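Local coordinates for protein colicin B (Escherichia coli, PDB 1RH1) that kills Escherichia coli and closely related bacteria by forming a channel that depolarises the cytoplasmic membrane and dissipates cellular energy, at residues R349-N354 with G491-F496; L225-G230 with V268-P273. All blocks are in the same frame, centred on the assembly; numbering follows the deposited sequence.

Contact 1. Residues R349-N354 with G491-F496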
loop_
_atom_site.group_PDB
_atom_site.type_symbol
_atom_site.label_atom_id
_atom_site.label_comp_id
_atom_site.label_asym_id
_atom_site.label_seq_id
_atom_site.Cartn_x
_atom_site.Cartn_y
_atom_site.Cartn_z
ATOM N N ARG A 349 10.130 23.795 -20.968
ATOM C CA ARG A 349 10.548 23.193 -19.696
ATOM C C ARG A 349 9.343 23.249 -18.768
ATOM O O ARG A 349 8.926 22.200 -18.292
ATOM C CB ARG A 349 11.665 23.937 -18.939
ATOM C CG ARG A 349 12.974 24.342 -19.607
ATOM C CD ARG A 349 13.849 23.212 -20.133
ATOM N NE ARG A 349 13.921 23.213 -21.601
ATOM C CZ ARG A 349 15.033 23.455 -22.327
ATOM N NH1 ARG A 349 16.219 23.730 -21.765
ATOM N NH2 ARG A 349 14.956 23.401 -23.658
ATOM N N GLU A 350 8.744 24.447 -18.611
ATOM C CA GLU A 350 7.523 24.654 -17.830
ATOM C C GLU A 350 6.339 23.776 -18.235
ATOM O O GLU A 350 5.740 23.163 -17.353
ATOM C CB GLU A 350 7.042 26.095 -17.922
ATOM C CG GLU A 350 7.809 27.143 -17.154
ATOM C CD GLU A 350 7.494 27.144 -15.666
ATOM O OE1 GLU A 350 8.252 26.552 -14.888
ATOM O OE2 GLU A 350 6.483 27.743 -15.289
ATOM N N ILE A 351 5.963 23.647 -19.520
ATOM C CA ILE A 351 4.829 22.812 -19.876
ATOM C C ILE A 351 5.171 21.373 -19.558
ATOM O O ILE A 351 4.386 20.703 -18.892
ATOM C CB ILE A 351 4.477 22.968 -21.359
ATOM C CG1 ILE A 351 4.008 24.389 -21.608
ATOM C CG2 ILE A 351 3.367 22.022 -21.736
ATOM C CD1 ILE A 351 3.327 24.677 -22.962
ATOM N N ALA A 352 6.360 20.907 -19.932
ATOM C CA ALA A 352 6.766 19.569 -19.572
ATOM C C ALA A 352 6.837 19.373 -18.066
ATOM O O ALA A 352 6.439 18.313 -17.606
ATOM C CB ALA A 352 8.106 19.282 -20.147
ATOM N N GLU A 353 7.282 20.357 -17.263
ATOM C CA GLU A 353 7.324 20.251 -15.796
ATOM C C GLU A 353 5.904 20.047 -15.282
ATOM O O GLU A 353 5.614 19.098 -14.550
ATOM C CB GLU A 353 7.901 21.521 -15.152
ATOM C CG GLU A 353 9.440 21.635 -15.182
ATOM C CD GLU A 353 10.084 23.017 -14.905
ATOM O OE1 GLU A 353 9.545 23.815 -14.118
ATOM O OE2 GLU A 353 11.150 23.291 -15.486
ATOM N N ASN A 354 4.986 20.898 -15.745
ATOM C CA ASN A 354 3.587 20.793 -15.394
ATOM C C ASN A 354 2.905 19.491 -15.774
ATOM O O ASN A 354 2.020 19.015 -15.058
ATOM C CB ASN A 354 2.856 21.936 -16.031
ATOM C CG ASN A 354 2.798 23.115 -15.094
ATOM O OD1 ASN A 354 3.804 23.749 -14.779
ATOM N ND2 ASN A 354 1.580 23.394 -14.627
ATOM N N GLY A 491 0.636 26.687 -27.309
ATOM C CA GLY A 491 -0.527 27.413 -26.847
ATOM C C GLY A 491 -1.672 26.438 -26.650
ATOM O O GLY A 491 -2.469 26.663 -25.746
ATOM N N ALA A 492 -1.764 25.334 -27.417
ATOM C CA ALA A 492 -2.835 24.364 -27.241
ATOM C C ALA A 492 -2.591 23.469 -26.034
ATOM O O ALA A 492 -3.455 23.396 -25.167
ATOM C CB ALA A 492 -2.975 23.482 -28.464
ATOM N N ILE A 493 -1.464 22.786 -25.871
ATOM C CA ILE A 493 -1.211 22.041 -24.647
ATOM C C ILE A 493 -1.228 22.979 -23.439
ATOM O O ILE A 493 -1.650 22.623 -22.339
ATOM C CB ILE A 493 0.120 21.393 -24.768
ATOM C CG1 ILE A 493 0.051 20.428 -25.904
ATOM C CG2 ILE A 493 0.492 20.689 -23.489
ATOM C CD1 ILE A 493 1.471 20.068 -26.338
ATOM N N GLY A 494 -0.799 24.220 -23.675
ATOM C CA GLY A 494 -0.763 25.246 -22.642
ATOM C C GLY A 494 -2.115 25.508 -21.994
ATOM O O GLY A 494 -2.262 25.394 -20.772
ATOM N N ALA A 495 -3.084 25.799 -22.877
ATOM C CA ALA A 495 -4.465 26.103 -22.527
ATOM C C ALA A 495 -5.199 25.102 -21.637
ATOM O O ALA A 495 -6.123 25.494 -20.942
ATOM C CB ALA A 495 -5.268 26.270 -23.800
ATOM N N PHE A 496 -4.829 23.819 -21.638
ATOM C CA PHE A 496 -5.422 22.810 -20.781
ATOM C C PHE A 496 -4.744 22.768 -19.430
ATOM O O PHE A 496 -5.161 22.017 -18.543
ATOM C CB PHE A 496 -5.318 21.394 -21.416
ATOM C CG PHE A 496 -6.380 21.146 -22.488
ATOM C CD1 PHE A 496 -6.016 21.069 -23.831
ATOM C CD2 PHE A 496 -7.732 21.057 -22.126
ATOM C CE1 PHE A 496 -7.004 20.914 -24.795
ATOM C CE2 PHE A 496 -8.714 20.901 -23.100
ATOM C CZ PHE A 496 -8.349 20.832 -24.435
#

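Contact 2. Residues L225-G230 with V268-P273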
loop_
_atom_site.group_PDB
_atom_site.type_symbol
_atom_site.label_atom_id
_atom_site.label_comp_id
_atom_site.label_asym_id
_atom_site.label_seq_id
_atom_site.Cartn_x
_atom_site.Cartn_y
_atom_site.Cartn_z
ATOM N N LEU A 225 -3.202 -9.571 29.664
ATOM C CA LEU A 225 -2.658 -10.904 29.890
ATOM C C LEU A 225 -1.697 -10.855 31.067
ATOM O O LEU A 225 -0.981 -9.868 31.249
ATOM C CB LEU A 225 -1.961 -11.364 28.627
ATOM C CG LEU A 225 -1.288 -12.716 28.617
ATOM C CD1 LEU A 225 -2.247 -13.847 28.896
ATOM C CD2 LEU A 225 -0.693 -12.885 27.250
ATOM N N VAL A 226 -1.733 -11.865 31.933
ATOM C CA VAL A 226 -0.834 -11.889 33.068
ATOM C C VAL A 226 0.328 -12.732 32.619
ATOM O O VAL A 226 0.132 -13.841 32.123
ATOM C CB VAL A 226 -1.548 -12.504 34.291
ATOM C CG1 VAL A 226 -0.573 -12.986 35.339
ATOM C CG2 VAL A 226 -2.345 -11.431 34.985
ATOM N N LEU A 227 1.542 -12.199 32.774
ATOM C CA LEU A 227 2.748 -12.928 32.398
ATOM C C LEU A 227 3.553 -13.290 33.638
ATOM O O LEU A 227 3.991 -12.438 34.403
ATOM C CB LEU A 227 3.557 -12.056 31.453
ATOM C CG LEU A 227 2.838 -11.680 30.176
ATOM C CD1 LEU A 227 3.235 -10.299 29.719
ATOM C CD2 LEU A 227 3.111 -12.761 29.160
ATOM N N SER A 228 3.697 -14.585 33.877
ATOM C CA SER A 228 4.454 -15.085 34.994
ATOM C C SER A 228 5.855 -15.415 34.487
ATOM O O SER A 228 6.142 -16.469 33.905
ATOM C CB SER A 228 3.739 -16.303 35.537
ATOM O OG SER A 228 4.439 -16.872 36.635
ATOM N N VAL A 229 6.742 -14.440 34.721
ATOM C CA VAL A 229 8.119 -14.510 34.250
ATOM C C VAL A 229 9.106 -15.083 35.237
ATOM O O VAL A 229 10.306 -15.122 34.960
ATOM C CB VAL A 229 8.661 -13.130 33.847
ATOM C CG1 VAL A 229 7.694 -12.494 32.851
ATOM C CG2 VAL A 229 8.912 -12.283 35.084
ATOM N N GLY A 230 8.588 -15.504 36.392
ATOM C CA GLY A 230 9.391 -16.027 37.492
ATOM C C GLY A 230 10.306 -17.186 37.160
ATOM O O GLY A 230 11.520 -17.061 37.234
ATOM N N VAL A 268 2.504 -7.223 19.828
ATOM C CA VAL A 268 3.113 -6.070 20.482
ATOM C C VAL A 268 4.449 -6.458 21.080
ATOM O O VAL A 268 4.792 -7.635 21.128
ATOM C CB VAL A 268 2.231 -5.502 21.632
ATOM C CG1 VAL A 268 0.877 -5.052 21.133
ATOM C CG2 VAL A 268 2.004 -6.573 22.671
ATOM N N ILE A 269 5.222 -5.487 21.548
ATOM C CA ILE A 269 6.442 -5.824 22.244
ATOM C C ILE A 269 6.193 -5.351 23.650
ATOM O O ILE A 269 6.025 -4.170 23.949
ATOM C CB ILE A 269 7.648 -5.117 21.589
ATOM C CG1 ILE A 269 8.038 -5.884 20.341
ATOM C CG2 ILE A 269 8.839 -5.081 22.523
ATOM C CD1 ILE A 269 9.223 -5.264 19.612
ATOM N N VAL A 270 6.091 -6.363 24.501
ATOM C CA VAL A 270 5.839 -6.151 25.911
ATOM C C VAL A 270 7.183 -5.864 26.540
ATOM O O VAL A 270 8.107 -6.676 26.476
ATOM C CB VAL A 270 5.224 -7.403 26.538
ATOM C CG1 VAL A 270 5.006 -7.116 27.999
ATOM C CG2 VAL A 270 3.891 -7.754 25.916
ATOM N N ARG A 271 7.235 -4.671 27.127
ATOM C CA ARG A 271 8.394 -4.143 27.849
ATOM C C ARG A 271 8.199 -4.259 29.373
ATOM O O ARG A 271 7.263 -3.685 29.934
ATOM C CB ARG A 271 8.545 -2.705 27.387
ATOM C CG ARG A 271 9.578 -1.860 28.088
ATOM C CD ARG A 271 9.519 -0.458 27.541
ATOM N NE ARG A 271 10.883 -0.008 27.431
ATOM C CZ ARG A 271 11.213 1.279 27.362
ATOM N NH1 ARG A 271 10.275 2.235 27.396
ATOM N NH2 ARG A 271 12.510 1.606 27.251
ATOM N N PHE A 272 9.047 -4.977 30.103
ATOM C CA PHE A 272 8.846 -5.159 31.531
ATOM C C PHE A 272 9.324 -3.998 32.417
ATOM O O PHE A 272 9.926 -3.063 31.887
ATOM C CB PHE A 272 9.515 -6.473 31.883
ATOM C CG PHE A 272 8.697 -7.622 31.325
ATOM C CD1 PHE A 272 7.673 -8.178 32.089
ATOM C CD2 PHE A 272 8.953 -8.119 30.042
ATOM C CE1 PHE A 272 6.911 -9.221 31.569
ATOM C CE2 PHE A 272 8.187 -9.166 29.529
ATOM C CZ PHE A 272 7.164 -9.720 30.290
ATOM N N PRO A 273 9.057 -3.914 33.737
ATOM C CA PRO A 273 9.321 -2.728 34.532
ATOM C C PRO A 273 10.765 -2.394 34.828
ATOM O O PRO A 273 11.684 -3.207 34.712
ATOM C CB PRO A 273 8.515 -2.943 35.799
ATOM C CG PRO A 273 7.360 -3.768 35.355
ATOM C CD PRO A 273 8.097 -4.743 34.467
#

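Contact 1. Residues R349-N354 with G491-F496
I351 reaches helix 479-495 with two branches, and each finds a different kind of surface. Its CG2 methyl meets the CG2 methyl of I493 at 3.6 Å, branch against branch, while the end of its longer arm, CD1, rests against the backbone of G494, 4.1 Å from CA. The isoleucines meet at a slant, and it is the short branches that touch. Both have nearly the same first torsion (-65° in I351, -63° in I493), which places CG2 anti to the backbone N and swings CG1 to the side of that nitrogen. For I351 the extended second torsion (-167°) then carries CD1 on to the backbone of G494. The CA atoms of I351 and G494 are 6.7 Å apart, the nearest such pair across the two segments. The contact is wholly apolar and all three touching residues are buried, although the area they hide from each other is modest, about 110 Å² in total.

A third isoleucine completes the junction: I329 of helix 291-340 packs on both I351 and I493, and I497 and F501 add to the surroundings of I351. The two segments are also fixed at other points, R349 by a salt bridge from NH2 to D334 OD2, while A495 O accepts a hydrogen bond from R364 NE.

Helix 479-495, with 457-472 before it, overlaps the predicted transmembrane segments and probably matches the hydrophobic hairpin that pore-forming colicins keep buried in the middle of a helical bundle in their soluble state. The meeting of helix 342-357 with it is consistent with a surrounding helix packing on the central hairpin, as in the bundle of pore-forming colicins.

Contact 2. Residues L225-G230 with V268-P273
The ring of F272 sits between V229 CG1 on one side of its plane and V270 CG1 on the other, and L227 CD1 comes in obliquely at its CZ corner on the V270 side. V270 CG1 lies over one face, 4.0 Å above the ring plane and offset toward the rim. From the other side of that plane V229 brings CG1 against the far end of the ring, 3.6 Å from F272 CE1, and approaches it obliquely. A first torsion of -53° sets this methyl anti to the carbonyl carbon of V229, pointing it into the gap, and the valine and the phenylalanine run antiparallel alongside one another.

The CD1 methyl of L227 is the bump that enters the notch formed by V270 CG1 and the CZ end of the F272 ring, touching V270 CG1 and F272 CZ at 4.0 Å each. Against the phenylalanine the leucine runs at about a right angle, and a methyl, not the whole isobutyl group, makes the meeting. Apolar methyls and aromatic carbons thus interlock across 9.9 Å between the CA atoms of L227 and V270; the side chains alone bridge the gap.

Neither segment pairs with the other by backbone bonds. Strand 225-228 is held between strands 87-90 and 213-216, while strand 266-271 pairs with 189-201 and 281-286. All belong to one branched or curled mixed sheet, in which the two segments turn L227, V229, V270 and F272 toward each other. A216 of strand 213-216 touches both L227 and V270, I283 of strand 281-286 backs V270, and V278 in a loop meets both V229 and F272.

Followed from the N terminus, the chain reaches contact 2 first: after 225-230 it runs through 37 residues with short strands and no helix, and returns at 268-273, drawing together two parts of the curled sheet. That loop closes before contact 1 opens, so the two stand in series, neither nested nor crossed. The long helix 291-340 then leads into the pore-forming domain, where 349-354 and 491-496 close a much larger, largely helical loop of 136 residues and join helix 342-357 to what is probably the second helix of the hydrophobic hairpin. The contacts lie on opposite sides of the chain's centre, with nearest atoms about 42 Å apart.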